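Local coordinates for nuclear protein localization protein 4 homolog (Drosophila melanogaster, PDB 4RV0) that probably belongs to a complex that binds ubiquitinated proteins and is needed to export misfolded proteins from the ER for proteasomal degradation, at residues 10-15 with 75-80. Sequence-based numbering, arbitrary orientation.
Sequences ILIRVQ and DMVYLK
Strand 10-15 runs beside strand 76-80 in the same direction, with Val-14 and Val-77 on one face of the sheet and Arg-13, Gln-15, Met-76 and Tyr-78 on the other. Ile-12 sends CG2, anti to its backbone N, obliquely to CG2 of Val-77, 4.1 Å away. Between the two segments the backbone ladder begins at Arg-13: its N-H points almost straight (175°) at Asp-75 O, 2.9 Å away in the carbonyl plane, and its O receives Val-77 N at 2.7 Å, nearly along the C=O axis. Its side chain, bent at chi2 and chi3, brings one face of the guanidinium over Met-76, here selenomethionine, whose SE lies 3.9 Å above the plane of that Arg-13 group, offset toward its rim. NH1 hydrogen-bonds to Gly-74 O, while NH2 reaches an acidic side chain of another protein's chain in a salt bridge. An alanine here, lacking the guanidinium that makes these bonds and covers Met-76, would probably weaken the grip on the other protein. Val-14 packs CG2 against Val-77 CG2 and CG1 against Leu-79 CB, Val-14 and Leu-79 both touching Val-38 of helix 31-41. Gln-15 N hydrogen-bonds to Val-77 O, and its O accepts Leu-79 N, each at 2.8 Å; one water also donates to the carbonyls of Gln-15 and Leu-79. On the face of Arg-13 and Met-76, Gln-15 crosses the Tyr-78 ring obliquely with its aliphatic part, CB 3.7 Å from Tyr-78 CD1. With strands 19-25 and 48-50 outside this pair, the 2-1-4-3 order and the helix packed on one face are those of the ubiquitin-like beta-grasp fold.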
loop_
_atom_site.group_PDB
_atom_site.type_symbol
_atom_site.label_atom_id
_atom_site.label_comp_id
_atom_site.label_asym_id
_atom_site.label_seq_id
_atom_site.Cartn_x
_atom_site.Cartn_y
_atom_site.Cartn_z
ATOM N N ILE B 10 -17.708 -1.210 12.306
ATOM C CA ILE B 10 -16.739 -1.858 11.428
ATOM C C ILE B 10 -15.829 -0.819 10.762
ATOM O O ILE B 10 -16.069 0.395 10.848
ATOM C CB ILE B 10 -17.413 -2.726 10.336
ATOM C CG1 ILE B 10 -18.230 -1.860 9.380
ATOM C CG2 ILE B 10 -18.261 -3.837 10.968
ATOM C CD1 ILE B 10 -18.679 -2.594 8.142
ATOM N N LEU B 11 -14.781 -1.304 10.105
ATOM C CA LEU B 11 -13.839 -0.433 9.423
ATOM C C LEU B 11 -14.042 -0.512 7.924
ATOM O O LEU B 11 -13.993 -1.602 7.333
ATOM C CB LEU B 11 -12.386 -0.799 9.780
ATOM C CG LEU B 11 -11.379 -0.237 8.764
ATOM C CD1 LEU B 11 -11.319 1.274 8.855
ATOM C CD2 LEU B 11 -9.996 -0.800 8.945
ATOM N N ILE B 12 -14.268 0.642 7.304
ATOM C CA ILE B 12 -14.296 0.725 5.847
ATOM C C ILE B 12 -13.131 1.585 5.396
ATOM O O ILE B 12 -12.953 2.711 5.887
ATOM C CB ILE B 12 -15.602 1.330 5.305
ATOM C CG1 ILE B 12 -16.799 0.455 5.691
ATOM C CG2 ILE B 12 -15.515 1.490 3.793
ATOM C CD1 ILE B 12 -16.696 -0.988 5.192
ATOM N N ARG B 13 -12.336 1.061 4.466
ATOM C CA ARG B 13 -11.169 1.784 3.984
ATOM C C ARG B 13 -11.482 2.459 2.664
ATOM O O ARG B 13 -11.987 1.834 1.734
ATOM C CB ARG B 13 -9.975 0.849 3.830
ATOM C CG ARG B 13 -9.589 0.131 5.112
ATOM C CD ARG B 13 -9.375 -1.370 4.824
ATOM N NE ARG B 13 -8.080 -1.586 4.212
ATOM C CZ ARG B 13 -7.761 -2.545 3.345
ATOM N NH1 ARG B 13 -8.648 -3.440 2.938
ATOM N NH2 ARG B 13 -6.517 -2.602 2.885
ATOM N N VAL B 14 -11.174 3.744 2.588
ATOM C CA VAL B 14 -11.451 4.498 1.378
ATOM C C VAL B 14 -10.164 4.889 0.683
ATOM O O VAL B 14 -9.419 5.723 1.191
ATOM C CB VAL B 14 -12.245 5.765 1.672
ATOM C CG1 VAL B 14 -12.521 6.510 0.357
ATOM C CG2 VAL B 14 -13.530 5.432 2.428
ATOM N N GLN B 15 -9.919 4.290 -0.474
ATOM C CA GLN B 15 -8.762 4.628 -1.297
ATOM C C GLN B 15 -9.060 5.827 -2.187
ATOM O O GLN B 15 -10.029 5.828 -2.943
ATOM C CB GLN B 15 -8.352 3.431 -2.151
ATOM C CG GLN B 15 -7.196 3.688 -3.143
ATOM C CD GLN B 15 -5.828 3.749 -2.483
ATOM O OE1 GLN B 15 -5.228 2.721 -2.182
ATOM N NE2 GLN B 15 -5.323 4.958 -2.268
ATOM N N ASP B 75 -13.188 -4.001 4.408
ATOM C CA ASP B 75 -13.286 -3.838 2.958
ATOM C C ASP B 75 -12.757 -2.483 2.531
ATOM O O ASP B 75 -12.893 -1.497 3.260
ATOM C CB ASP B 75 -14.723 -4.002 2.461
ATOM C CG ASP B 75 -15.116 -5.454 2.282
ATOM O OD1 ASP B 75 -14.296 -6.345 2.609
ATOM O OD2 ASP B 75 -16.253 -5.701 1.835
HETATM N N MSE B 76 -12.160 -2.435 1.346
HETATM C CA MSE B 76 -11.710 -1.175 0.783
HETATM C C MSE B 76 -12.632 -0.759 -0.349
HETATM O O MSE B 76 -12.971 -1.573 -1.214
HETATM C CB MSE B 76 -10.283 -1.304 0.259
HETATM C CG MSE B 76 -9.680 0.016 -0.192
HETATM SE SE MSE B 76 -7.796 0.177 0.338
HETATM C CE MSE B 76 -7.078 -1.304 -0.705
ATOM N N VAL B 77 -13.057 0.498 -0.339
ATOM C CA VAL B 77 -13.767 1.058 -1.487
ATOM C C VAL B 77 -12.893 2.123 -2.136
ATOM O O VAL B 77 -11.874 2.530 -1.566
ATOM C CB VAL B 77 -15.164 1.609 -1.122
ATOM C CG1 VAL B 77 -16.032 0.497 -0.587
ATOM C CG2 VAL B 77 -15.049 2.720 -0.100
ATOM N N TYR B 78 -13.272 2.540 -3.339
ATOM C CA TYR B 78 -12.430 3.393 -4.170
ATOM C C TYR B 78 -13.148 4.674 -4.524
ATOM O O TYR B 78 -14.258 4.653 -5.072
ATOM C CB TYR B 78 -11.965 2.640 -5.431
ATOM C CG TYR B 78 -11.163 1.417 -5.067
ATOM C CD1 TYR B 78 -9.774 1.473 -4.963
ATOM C CD2 TYR B 78 -11.799 0.217 -4.773
ATOM C CE1 TYR B 78 -9.041 0.348 -4.595
ATOM C CE2 TYR B 78 -11.079 -0.903 -4.408
ATOM C CZ TYR B 78 -9.704 -0.834 -4.320
ATOM O OH TYR B 78 -9.004 -1.962 -3.955
ATOM N N LEU B 79 -12.507 5.787 -4.207
ATOM C CA LEU B 79 -13.112 7.082 -4.420
ATOM C C LEU B 79 -12.763 7.623 -5.797
ATOM O O LEU B 79 -11.599 7.630 -6.203
ATOM C CB LEU B 79 -12.708 8.060 -3.299
ATOM C CG LEU B 79 -13.399 9.431 -3.247
ATOM C CD1 LEU B 79 -13.472 9.949 -1.817
ATOM C CD2 LEU B 79 -12.700 10.465 -4.145
ATOM N N LYS B 80 -13.802 8.045 -6.515
ATOM C CA LYS B 80 -13.667 8.696 -7.810
ATOM C C LYS B 80 -14.256 10.099 -7.783
ATOM O O LYS B 80 -15.406 10.285 -7.382
ATOM C CB LYS B 80 -14.408 7.895 -8.881
ATOM C CG LYS B 80 -14.391 8.594 -10.235
ATOM C CD LYS B 80 -15.164 7.827 -11.286
ATOM C CE LYS B 80 -14.894 8.408 -12.670
ATOM N NZ LYS B 80 -15.526 7.585 -13.730
HETATM O O HOH W 1 -10.024 5.550 -6.090
#